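Local coordinates for protein tannase (Lactobacillus plantarum, PDB 3WA7) that hydrolyses galloyl ester bonds of tannins, probably with a serine nucleophile of the alpha/beta-hydrolase type, at residues 134-145 / 185-196; 170-181 / 396-407. All blocks are in the same frame, centred on the assembly; numbering follows the deposited sequence.

Contact 1. Residues 134-145 / 185-196; sequences VDMKAAIRYVKY and LTALGAAPATDD
Leu185 packs as a knob into a hole on helix 131-145 made by Val134, Lys137, Ala138 and Arg141. Its two methyl groups divide the work. CD2 lies 3.8 Å from Val134 CG1, and CD1 sits over the centre of one face of the Arg141 guanidinium. Leu188 CD1 also meets Val134 CG1, at 3.6 Å. Helix 182-188 then ends in a Schellman motif with Gly189, at positive phi, as the C-prime residue. Ala190 CB faces Ala138 CB. A water joins Ala191 N to Ala138 O. Ala191 CB touches Tyr145 CB, and Pro192 CD lies over the face of the Tyr145 ring in a CH-pi contact, 4.0 Å from its centroid. Ala193 O stands over the guanidinium face opposite Leu185, near the rim, so the group is sandwiched between a methyl and a carbonyl oxygen. Thr194 OG1 accepts a bond of 2.9 Å from Lys144 NZ. Asp195 OD2 is gripped side-on by Arg141, with NE at 2.9 Å and NH2 at 2.8 Å. Both nitrogens approach from one face of the carboxylate. OD1 pairs with Lys137 NZ in a salt bridge whose hydrogen bond is weak, and accepts from Asn177 N; NZ also bonds to Ser175 O. Arg141 has a second charge partner in Glu182. The Asp196 carboxylate pairs with Lys144 NZ through OD2, which Asn177 also binds. A bend at chi3 (76°) brings NZ to Asp196 O as well. The arrangement joins a sheet-flanking helix of the alpha/beta-hydrolase fold to the loop leading into strand 199-203.

Contact 2. Residues 170-181 / 396-407; sequences ALAGASGNSAYF and PLSYLTTTSSQV
The Tyr399 ring lies against the end of helix 164-174, with Ser175 CB over one face, 3.6 Å from the ring centroid. This CH-pi contact is 18° off the ring normal. Leu171 CD1 approaches the same ring obliquely and lies 3.7 Å from Tyr399 CE1. The Phe181 and Tyr399 side chains point at each other from opposite directions. The phenol oxygen meets the Phe181 ring at its edge, in plane, with Tyr399 OH 3.3 Å from Phe181 CE1. The hydroxyl itself is hydrogen-bonded to Ala393 O. Pro396 adds CG against Leu171 and Ala170, and CB against Ala174.

Ser175 OG does not face the tyrosine. It bonds to Leu171 O within its own segment, which leaves CB to cover the ring. Helix 164-174 follows strand 157-160 in this alpha/beta-hydrolase. The turn between them, with Ser163 as probable nucleophile, fits a nucleophile elbow. The contact therefore lies at the far end of that helix, where it meets the loop leading into strand 410-414.

Past the helix the chain makes a type II turn from Ser175 to Ser178, and polar groups take over. Ser405 OG gives a hydrogen bond of 2.7 Å to Ala174 O, in the carbonyl plane. Its chi1 of 63° sets OG between the backbone N and the carbonyl carbon, facing the helix end. Gln406 N bonds to Gly176 O at 2.8 Å. The Gln406 side chain, extended beyond CG, brings OE1 to 2.6 Å from Asn177 ND2. The two amide planes are 58° apart. One water bridges Gly173 O and Gln406 O, and another links Ser178 OG with Ser404 OG.

How the contacts relate
From the N terminus, helix 131-145 comes first and opens contact 1. The chain then runs through strand 157-160 and helix 164-174 to 170-181, which opens contact 2. Helix 182-188 follows, and 185-196 closes contact 1 after a loop of 39 residues. Contact 2 closes much later, at 396-407, after 214 residues. The segments alternate, so the two contacts cross. Their centres are about 15 Å apart, and they touch where Ser175 and Asn177 meet Lys137 and Asp195. Contact 1 ties helix 131-145 to the chain between helix 182-188 and strand 199-203. Contact 2 brings the chain ahead of strand 410-414 back to the C-terminal end of helix 164-174.

Contact 1. Residues 134-145 / 185-196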
loop_
_atom_site.group_PDB
_atom_site.type_symbol
_atom_site.label_atom_id
_atom_site.label_comp_id
_atom_site.label_asym_id
_atom_site.label_seq_id
_atom_site.Cartn_x
_atom_site.Cartn_y
_atom_site.Cartn_z
ATOM N N VAL A 134 -5.062 -11.596 -5.949
ATOM C CA VAL A 134 -5.838 -12.327 -6.944
ATOM C C VAL A 134 -7.159 -11.576 -7.129
ATOM O O VAL A 134 -7.624 -11.389 -8.257
ATOM C CB VAL A 134 -6.115 -13.783 -6.493
ATOM C CG1 VAL A 134 -7.182 -14.421 -7.381
ATOM C CG2 VAL A 134 -4.833 -14.598 -6.583
ATOM N N ASP A 135 -7.752 -11.127 -6.024
ATOM C CA ASP A 135 -9.013 -10.388 -6.102
ATOM C C ASP A 135 -8.837 -9.039 -6.789
ATOM O O ASP A 135 -9.684 -8.629 -7.578
ATOM C CB ASP A 135 -9.617 -10.170 -4.712
ATOM C CG ASP A 135 -10.329 -11.402 -4.182
ATOM O OD1 ASP A 135 -10.564 -12.348 -4.966
ATOM O OD2 ASP A 135 -10.665 -11.418 -2.981
HETATM N N MSE A 136 -7.746 -8.342 -6.486
HETATM C CA MSE A 136 -7.502 -7.048 -7.115
HETATM C C MSE A 136 -7.378 -7.246 -8.626
HETATM O O MSE A 136 -7.917 -6.467 -9.413
HETATM C CB MSE A 136 -6.220 -6.417 -6.562
HETATM C CG MSE A 136 -6.009 -4.966 -6.982
HETATM SE SE MSE A 136 -7.346 -3.766 -6.246
HETATM C CE MSE A 136 -8.418 -3.478 -7.834
ATOM N N LYS A 137 -6.684 -8.305 -9.028
ATOM C CA LYS A 137 -6.501 -8.595 -10.446
ATOM C C LYS A 137 -7.814 -9.002 -11.107
ATOM O O LYS A 137 -8.084 -8.618 -12.249
ATOM C CB LYS A 137 -5.455 -9.699 -10.634
ATOM C CG LYS A 137 -4.014 -9.233 -10.439
ATOM C CD LYS A 137 -3.045 -10.414 -10.348
ATOM C CE LYS A 137 -1.592 -9.940 -10.322
ATOM N NZ LYS A 137 -1.199 -9.317 -11.617
ATOM N N ALA A 138 -8.626 -9.783 -10.400
ATOM C CA ALA A 138 -9.910 -10.212 -10.946
ATOM C C ALA A 138 -10.783 -8.986 -11.192
ATOM O O ALA A 138 -11.476 -8.902 -12.207
ATOM C CB ALA A 138 -10.611 -11.164 -9.982
ATOM N N ALA A 139 -10.748 -8.039 -10.260
ATOM C CA ALA A 139 -11.537 -6.818 -10.396
ATOM C C ALA A 139 -11.045 -6.012 -11.594
ATOM O O ALA A 139 -11.842 -5.464 -12.353
ATOM C CB ALA A 139 -11.445 -5.984 -9.124
ATOM N N ILE A 140 -9.728 -5.934 -11.760
ATOM C CA ILE A 140 -9.159 -5.214 -12.890
ATOM C C ILE A 140 -9.571 -5.901 -14.195
ATOM O O ILE A 140 -9.939 -5.235 -15.161
ATOM C CB ILE A 140 -7.622 -5.161 -12.800
ATOM C CG1 ILE A 140 -7.221 -4.341 -11.573
ATOM C CG2 ILE A 140 -7.034 -4.563 -14.086
ATOM C CD1 ILE A 140 -5.731 -4.411 -11.234
ATOM N N ARG A 141 -9.518 -7.230 -14.228
ATOM C CA ARG A 141 -9.913 -7.948 -15.439
ATOM C C ARG A 141 -11.382 -7.692 -15.763
ATOM O O ARG A 141 -11.746 -7.559 -16.930
ATOM C CB ARG A 141 -9.659 -9.452 -15.293
ATOM C CG ARG A 141 -8.189 -9.773 -15.153
ATOM C CD ARG A 141 -7.888 -11.251 -15.306
ATOM N NE ARG A 141 -6.443 -11.442 -15.344
ATOM C CZ ARG A 141 -5.834 -12.552 -15.744
ATOM N NH1 ARG A 141 -6.542 -13.599 -16.147
ATOM N NH2 ARG A 141 -4.509 -12.605 -15.748
ATOM N N TYR A 142 -12.220 -7.618 -14.734
ATOM C CA TYR A 142 -13.643 -7.357 -14.941
ATOM C C TYR A 142 -13.807 -6.006 -15.633
ATOM O O TYR A 142 -14.559 -5.875 -16.597
ATOM C CB TYR A 142 -14.395 -7.325 -13.607
ATOM C CG TYR A 142 -15.868 -7.014 -13.769
ATOM C CD1 TYR A 142 -16.788 -8.027 -14.046
ATOM C CD2 TYR A 142 -16.330 -5.698 -13.717
ATOM C CE1 TYR A 142 -18.134 -7.735 -14.272
ATOM C CE2 TYR A 142 -17.671 -5.395 -13.944
ATOM C CZ TYR A 142 -18.564 -6.417 -14.222
ATOM O OH TYR A 142 -19.881 -6.114 -14.471
ATOM N N VAL A 143 -13.100 -5.003 -15.127
ATOM C CA VAL A 143 -13.171 -3.660 -15.693
ATOM C C VAL A 143 -12.704 -3.623 -17.144
ATOM O O VAL A 143 -13.410 -3.114 -18.017
ATOM C CB VAL A 143 -12.321 -2.666 -14.866
ATOM C CG1 VAL A 143 -12.202 -1.329 -15.599
ATOM C CG2 VAL A 143 -12.957 -2.457 -13.503
ATOM N N LYS A 144 -11.521 -4.173 -17.399
ATOM C CA LYS A 144 -10.958 -4.167 -18.747
ATOM C C LYS A 144 -11.772 -5.002 -19.732
ATOM O O LYS A 144 -11.882 -4.646 -20.906
ATOM C CB LYS A 144 -9.496 -4.629 -18.703
ATOM C CG LYS A 144 -8.634 -3.733 -17.807
ATOM C CD LYS A 144 -7.141 -4.041 -17.896
ATOM C CE LYS A 144 -6.517 -3.510 -19.178
ATOM N NZ LYS A 144 -5.048 -3.813 -19.226
ATOM N N TYR A 145 -12.353 -6.096 -19.249
ATOM C CA TYR A 145 -13.177 -6.964 -20.090
ATOM C C TYR A 145 -14.400 -6.183 -20.549
ATOM O O TYR A 145 -14.950 -6.428 -21.628
ATOM C CB TYR A 145 -13.629 -8.192 -19.291
ATOM C CG TYR A 145 -14.539 -9.145 -20.040
ATOM C CD1 TYR A 145 -14.124 -9.752 -21.225
ATOM C CD2 TYR A 145 -15.804 -9.468 -19.543
ATOM C CE1 TYR A 145 -14.944 -10.661 -21.898
ATOM C CE2 TYR A 145 -16.633 -10.376 -20.208
ATOM C CZ TYR A 145 -16.194 -10.968 -21.384
ATOM O OH TYR A 145 -16.999 -11.876 -22.040
ATOM N N LEU A 185 -6.944 -17.331 -10.803
ATOM C CA LEU A 185 -7.942 -16.568 -11.540
ATOM C C LEU A 185 -8.838 -17.482 -12.368
ATOM O O LEU A 185 -10.025 -17.208 -12.540
ATOM C CB LEU A 185 -7.251 -15.532 -12.427
ATOM C CG LEU A 185 -6.584 -14.406 -11.627
ATOM C CD1 LEU A 185 -5.621 -13.624 -12.512
ATOM C CD2 LEU A 185 -7.662 -13.493 -11.051
ATOM N N THR A 186 -8.270 -18.575 -12.865
ATOM C CA THR A 186 -9.031 -19.529 -13.656
ATOM C C THR A 186 -10.054 -20.228 -12.767
ATOM O O THR A 186 -11.206 -20.403 -13.159
ATOM C CB THR A 186 -8.109 -20.589 -14.294
ATOM O OG1 THR A 186 -7.254 -19.958 -15.256
ATOM C CG2 THR A 186 -8.931 -21.677 -14.980
ATOM N N ALA A 187 -9.626 -20.614 -11.568
ATOM C CA ALA A 187 -10.505 -21.293 -10.621
ATOM C C ALA A 187 -11.700 -20.425 -10.247
ATOM O O ALA A 187 -12.823 -20.916 -10.133
ATOM C CB ALA A 187 -9.726 -21.679 -9.366
ATOM N N LEU A 188 -11.453 -19.133 -10.056
ATOM C CA LEU A 188 -12.510 -18.195 -9.690
ATOM C C LEU A 188 -13.417 -17.864 -10.862
ATOM O O LEU A 188 -14.525 -17.365 -10.672
ATOM C CB LEU A 188 -11.910 -16.887 -9.174
ATOM C CG LEU A 188 -11.205 -16.874 -7.822
ATOM C CD1 LEU A 188 -10.598 -15.493 -7.595
ATOM C CD2 LEU A 188 -12.195 -17.211 -6.722
ATOM N N GLY A 189 -12.941 -18.129 -12.072
ATOM C CA GLY A 189 -13.729 -17.810 -13.245
ATOM C C GLY A 189 -13.691 -16.313 -13.491
ATOM O O GLY A 189 -14.715 -15.693 -13.770
ATOM N N ALA A 190 -12.506 -15.722 -13.365
ATOM C CA ALA A 190 -12.351 -14.290 -13.591
ATOM C C ALA A 190 -12.541 -14.007 -15.077
ATOM O O ALA A 190 -12.422 -14.908 -15.906
ATOM C CB ALA A 190 -10.970 -13.831 -13.137
ATOM N N ALA A 191 -12.836 -12.755 -15.410
ATOM C CA ALA A 191 -13.058 -12.371 -16.799
ATOM C C ALA A 191 -11.823 -12.603 -17.657
ATOM O O ALA A 191 -10.694 -12.460 -17.187
ATOM C CB ALA A 191 -13.485 -10.901 -16.875
ATOM N N PRO A 192 -12.024 -12.974 -18.932
ATOM C CA PRO A 192 -10.932 -13.230 -19.875
ATOM C C PRO A 192 -10.355 -11.927 -20.420
ATOM O O PRO A 192 -10.599 -11.554 -21.570
ATOM C CB PRO A 192 -11.611 -14.057 -20.957
ATOM C CG PRO A 192 -12.966 -13.437 -21.016
ATOM C CD PRO A 192 -13.328 -13.283 -19.550
ATOM N N ALA A 193 -9.596 -11.234 -19.578
ATOM C CA ALA A 193 -8.977 -9.973 -19.954
ATOM C C ALA A 193 -7.650 -9.839 -19.216
ATOM O O ALA A 193 -7.314 -10.673 -18.375
ATOM C CB ALA A 193 -9.897 -8.804 -19.597
ATOM N N THR A 194 -6.898 -8.796 -19.544
ATOM C CA THR A 194 -5.610 -8.547 -18.905
ATOM C C THR A 194 -5.803 -7.806 -17.581
ATOM O O THR A 194 -6.892 -7.304 -17.294
ATOM C CB THR A 194 -4.701 -7.694 -19.812
ATOM O OG1 THR A 194 -5.386 -6.488 -20.175
ATOM C CG2 THR A 194 -4.327 -8.466 -21.067
ATOM N N ASP A 195 -4.749 -7.738 -16.773
ATOM C CA ASP A 195 -4.838 -7.037 -15.495
ATOM C C ASP A 195 -3.707 -6.033 -15.265
ATOM O O ASP A 195 -3.493 -5.576 -14.142
ATOM C CB ASP A 195 -4.913 -8.033 -14.322
ATOM C CG ASP A 195 -3.777 -9.034 -14.323
ATOM O OD1 ASP A 195 -2.603 -8.611 -14.358
ATOM O OD2 ASP A 195 -4.066 -10.250 -14.275
ATOM N N ASP A 196 -2.982 -5.691 -16.327
ATOM C CA ASP A 196 -1.921 -4.700 -16.210
ATOM C C ASP A 196 -2.647 -3.360 -16.128
ATOM O O ASP A 196 -3.723 -3.197 -16.709
ATOM C CB ASP A 196 -0.993 -4.742 -17.434
ATOM C CG ASP A 196 -1.722 -4.463 -18.734
ATOM O OD1 ASP A 196 -1.532 -3.368 -19.305
ATOM O OD2 ASP A 196 -2.486 -5.342 -19.186
HETATM O O HOH W 1 -1.943 -6.607 -12.019
HETATM O O HOH W 2 -1.830 -11.588 -13.335
HETATM O O HOH W 3 -12.879 -10.973 -13.288
HETATM O O HOH W 4 -9.094 -14.468 -16.013
#

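Contact 2. Residues 170-181 / 396-407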
loop_
_atom_site.group_PDB
_atom_site.type_symbol
_atom_site.label_atom_id
_atom_site.label_comp_id
_atom_site.label_asym_id
_atom_site.label_seq_id
_atom_site.Cartn_x
_atom_site.Cartn_y
_atom_site.Cartn_z
ATOM N N ALA A 170 0.544 -1.285 -5.262
ATOM C CA ALA A 170 1.871 -1.414 -5.847
ATOM C C ALA A 170 2.043 -2.762 -6.544
ATOM O O ALA A 170 2.585 -2.836 -7.646
ATOM C CB ALA A 170 2.944 -1.250 -4.766
ATOM N N LEU A 171 1.581 -3.830 -5.901
ATOM C CA LEU A 171 1.715 -5.161 -6.484
ATOM C C LEU A 171 0.914 -5.298 -7.778
ATOM O O LEU A 171 1.363 -5.953 -8.721
ATOM C CB LEU A 171 1.278 -6.230 -5.481
ATOM C CG LEU A 171 1.497 -7.683 -5.907
ATOM C CD1 LEU A 171 2.968 -7.939 -6.254
ATOM C CD2 LEU A 171 1.054 -8.583 -4.770
ATOM N N ALA A 172 -0.267 -4.684 -7.827
ATOM C CA ALA A 172 -1.092 -4.738 -9.031
ATOM C C ALA A 172 -0.344 -4.078 -10.186
ATOM O O ALA A 172 -0.344 -4.578 -11.309
ATOM C CB ALA A 172 -2.427 -4.027 -8.797
ATOM N N GLY A 173 0.301 -2.951 -9.905
ATOM C CA GLY A 173 1.041 -2.259 -10.945
ATOM C C GLY A 173 2.301 -2.989 -11.370
ATOM O O GLY A 173 2.681 -2.969 -12.540
ATOM N N ALA A 174 2.946 -3.657 -10.420
ATOM C CA ALA A 174 4.183 -4.370 -10.707
ATOM C C ALA A 174 4.032 -5.725 -11.395
ATOM O O ALA A 174 4.903 -6.120 -12.174
ATOM C CB ALA A 174 4.980 -4.548 -9.410
ATOM N N SER A 175 2.924 -6.419 -11.140
ATOM C CA SER A 175 2.741 -7.771 -11.673
ATOM C C SER A 175 1.754 -7.999 -12.808
ATOM O O SER A 175 1.232 -9.104 -12.947
ATOM C CB SER A 175 2.358 -8.706 -10.524
ATOM O OG SER A 175 1.083 -8.356 -10.003
ATOM N N GLY A 176 1.510 -6.980 -13.620
ATOM C CA GLY A 176 0.568 -7.124 -14.717
ATOM C C GLY A 176 0.729 -8.366 -15.576
ATOM O O GLY A 176 1.782 -8.607 -16.156
ATOM N N ASN A 177 -0.335 -9.163 -15.641
ATOM C CA ASN A 177 -0.365 -10.369 -16.454
ATOM C C ASN A 177 0.695 -11.412 -16.137
ATOM O O ASN A 177 1.213 -12.085 -17.034
ATOM C CB ASN A 177 -0.305 -9.970 -17.924
ATOM C CG ASN A 177 -1.422 -9.015 -18.292
ATOM O OD1 ASN A 177 -2.582 -9.277 -17.994
ATOM N ND2 ASN A 177 -1.079 -7.907 -18.937
ATOM N N SER A 178 1.013 -11.542 -14.853
ATOM C CA SER A 178 1.979 -12.534 -14.397
ATOM C C SER A 178 1.275 -13.885 -14.426
ATOM O O SER A 178 0.171 -14.023 -13.898
ATOM C CB SER A 178 2.424 -12.229 -12.968
ATOM O OG SER A 178 3.075 -13.350 -12.400
ATOM N N ALA A 179 1.912 -14.880 -15.032
ATOM C CA ALA A 179 1.318 -16.210 -15.132
ATOM C C ALA A 179 1.149 -16.895 -13.779
ATOM O O ALA A 179 0.359 -17.827 -13.646
ATOM C CB ALA A 179 2.161 -17.086 -16.058
ATOM N N TYR A 180 1.885 -16.436 -12.772
ATOM C CA TYR A 180 1.798 -17.042 -11.447
ATOM C C TYR A 180 0.375 -17.070 -10.892
ATOM O O TYR A 180 -0.013 -18.013 -10.204
ATOM C CB TYR A 180 2.691 -16.290 -10.455
ATOM C CG TYR A 180 2.672 -16.889 -9.068
ATOM C CD1 TYR A 180 3.490 -17.970 -8.743
ATOM C CD2 TYR A 180 1.803 -16.403 -8.091
ATOM C CE1 TYR A 180 3.442 -18.554 -7.478
ATOM C CE2 TYR A 180 1.746 -16.980 -6.825
ATOM C CZ TYR A 180 2.567 -18.055 -6.526
ATOM O OH TYR A 180 2.502 -18.639 -5.281
ATOM N N PHE A 181 -0.401 -16.036 -11.204
ATOM C CA PHE A 181 -1.761 -15.921 -10.694
ATOM C C PHE A 181 -2.848 -16.491 -11.592
ATOM O O PHE A 181 -4.022 -16.488 -11.223
ATOM C CB PHE A 181 -2.068 -14.448 -10.405
ATOM C CG PHE A 181 -1.011 -13.765 -9.582
ATOM C CD1 PHE A 181 0.103 -13.194 -10.190
ATOM C CD2 PHE A 181 -1.111 -13.730 -8.197
ATOM C CE1 PHE A 181 1.107 -12.597 -9.426
ATOM C CE2 PHE A 181 -0.112 -13.138 -7.423
ATOM C CZ PHE A 181 0.999 -12.570 -8.041
ATOM N N PRO A 396 6.280 -6.611 -4.630
ATOM C CA PRO A 396 6.357 -5.783 -5.837
ATOM C C PRO A 396 7.759 -5.725 -6.450
ATOM O O PRO A 396 7.912 -5.704 -7.668
ATOM C CB PRO A 396 5.886 -4.415 -5.346
ATOM C CG PRO A 396 4.912 -4.766 -4.265
ATOM C CD PRO A 396 5.639 -5.872 -3.527
ATOM N N LEU A 397 8.778 -5.705 -5.596
ATOM C CA LEU A 397 10.161 -5.625 -6.055
ATOM C C LEU A 397 10.596 -6.760 -6.982
ATOM O O LEU A 397 11.424 -6.557 -7.870
ATOM C CB LEU A 397 11.109 -5.574 -4.852
ATOM C CG LEU A 397 10.897 -4.467 -3.815
ATOM C CD1 LEU A 397 12.024 -4.534 -2.791
ATOM C CD2 LEU A 397 10.875 -3.099 -4.486
ATOM N N SER A 398 10.044 -7.952 -6.767
ATOM C CA SER A 398 10.389 -9.121 -7.569
ATOM C C SER A 398 10.232 -8.891 -9.068
ATOM O O SER A 398 11.008 -9.408 -9.869
ATOM C CB SER A 398 9.517 -10.313 -7.158
ATOM O OG SER A 398 9.746 -10.667 -5.808
ATOM N N TYR A 399 9.227 -8.111 -9.443
ATOM C CA TYR A 399 8.950 -7.849 -10.849
ATOM C C TYR A 399 9.852 -6.797 -11.483
ATOM O O TYR A 399 9.850 -6.625 -12.700
ATOM C CB TYR A 399 7.481 -7.463 -11.013
ATOM C CG TYR A 399 6.558 -8.515 -10.454
ATOM C CD1 TYR A 399 6.193 -8.508 -9.106
ATOM C CD2 TYR A 399 6.118 -9.571 -11.249
ATOM C CE1 TYR A 399 5.420 -9.529 -8.566
ATOM C CE2 TYR A 399 5.345 -10.596 -10.718
ATOM C CZ TYR A 399 5.001 -10.572 -9.380
ATOM O OH TYR A 399 4.241 -11.587 -8.853
ATOM N N LEU A 400 10.629 -6.102 -10.660
ATOM C CA LEU A 400 11.534 -5.077 -11.167
ATOM C C LEU A 400 12.927 -5.664 -11.393
ATOM O O LEU A 400 13.730 -5.105 -12.138
ATOM C CB LEU A 400 11.615 -3.905 -10.182
ATOM C CG LEU A 400 10.280 -3.286 -9.752
ATOM C CD1 LEU A 400 10.534 -2.144 -8.772
ATOM C CD2 LEU A 400 9.521 -2.783 -10.973
ATOM N N THR A 401 13.204 -6.796 -10.754
ATOM C CA THR A 401 14.504 -7.449 -10.890
ATOM C C THR A 401 14.487 -8.564 -11.934
ATOM O O THR A 401 15.512 -8.870 -12.540
ATOM C CB THR A 401 14.977 -8.037 -9.545
ATOM O OG1 THR A 401 14.009 -8.978 -9.066
ATOM C CG2 THR A 401 15.148 -6.932 -8.514
ATOM N N THR A 402 13.320 -9.171 -12.134
ATOM C CA THR A 402 13.168 -10.247 -13.109
ATOM C C THR A 402 11.936 -9.970 -13.963
ATOM O O THR A 402 10.889 -9.596 -13.439
ATOM C CB THR A 402 12.984 -11.613 -12.416
ATOM O OG1 THR A 402 14.127 -11.894 -11.597
ATOM C CG2 THR A 402 12.830 -12.722 -13.451
ATOM N N THR A 403 12.065 -10.152 -15.275
ATOM C CA THR A 403 10.953 -9.911 -16.188
ATOM C C THR A 403 9.972 -11.076 -16.180
ATOM O O THR A 403 10.342 -12.214 -16.478
ATOM C CB THR A 403 11.445 -9.699 -17.641
ATOM O OG1 THR A 403 12.307 -8.558 -17.697
ATOM C CG2 THR A 403 10.267 -9.478 -18.575
ATOM N N SER A 404 8.721 -10.790 -15.830
ATOM C CA SER A 404 7.679 -11.811 -15.801
ATOM C C SER A 404 6.315 -11.139 -15.815
ATOM O O SER A 404 5.290 -11.786 -15.601
ATOM C CB SER A 404 7.799 -12.682 -14.547
ATOM O OG SER A 404 7.328 -11.998 -13.394
ATOM N N SER A 405 6.301 -9.839 -16.089
ATOM C CA SER A 405 5.042 -9.109 -16.099
ATOM C C SER A 405 5.146 -7.812 -16.877
ATOM O O SER A 405 6.236 -7.388 -17.256
ATOM C CB SER A 405 4.632 -8.780 -14.666
ATOM O OG SER A 405 5.591 -7.915 -14.072
ATOM N N GLN A 406 3.994 -7.191 -17.113
ATOM C CA GLN A 406 3.937 -5.909 -17.798
ATOM C C GLN A 406 3.707 -4.914 -16.659
ATOM O O GLN A 406 2.663 -4.922 -16.008
ATOM C CB GLN A 406 2.800 -5.920 -18.829
ATOM C CG GLN A 406 3.101 -6.897 -19.974
ATOM C CD GLN A 406 1.959 -7.089 -20.951
ATOM O OE1 GLN A 406 0.854 -7.459 -20.564
ATOM N NE2 GLN A 406 2.227 -6.851 -22.231
ATOM N N VAL A 407 4.718 -4.087 -16.414
ATOM C CA VAL A 407 4.719 -3.120 -15.316
ATOM C C VAL A 407 4.166 -1.734 -15.640
ATOM O O VAL A 407 4.480 -1.160 -16.681
ATOM C CB VAL A 407 6.165 -2.958 -14.774
ATOM C CG1 VAL A 407 6.180 -2.062 -13.542
ATOM C CG2 VAL A 407 6.752 -4.333 -14.451
HETATM O O HOH W 5 0.631 -3.592 -14.502
HETATM O O HOH W 6 5.557 -13.764 -12.246
HETATM O O HOH W 7 4.558 -14.362 -16.172
#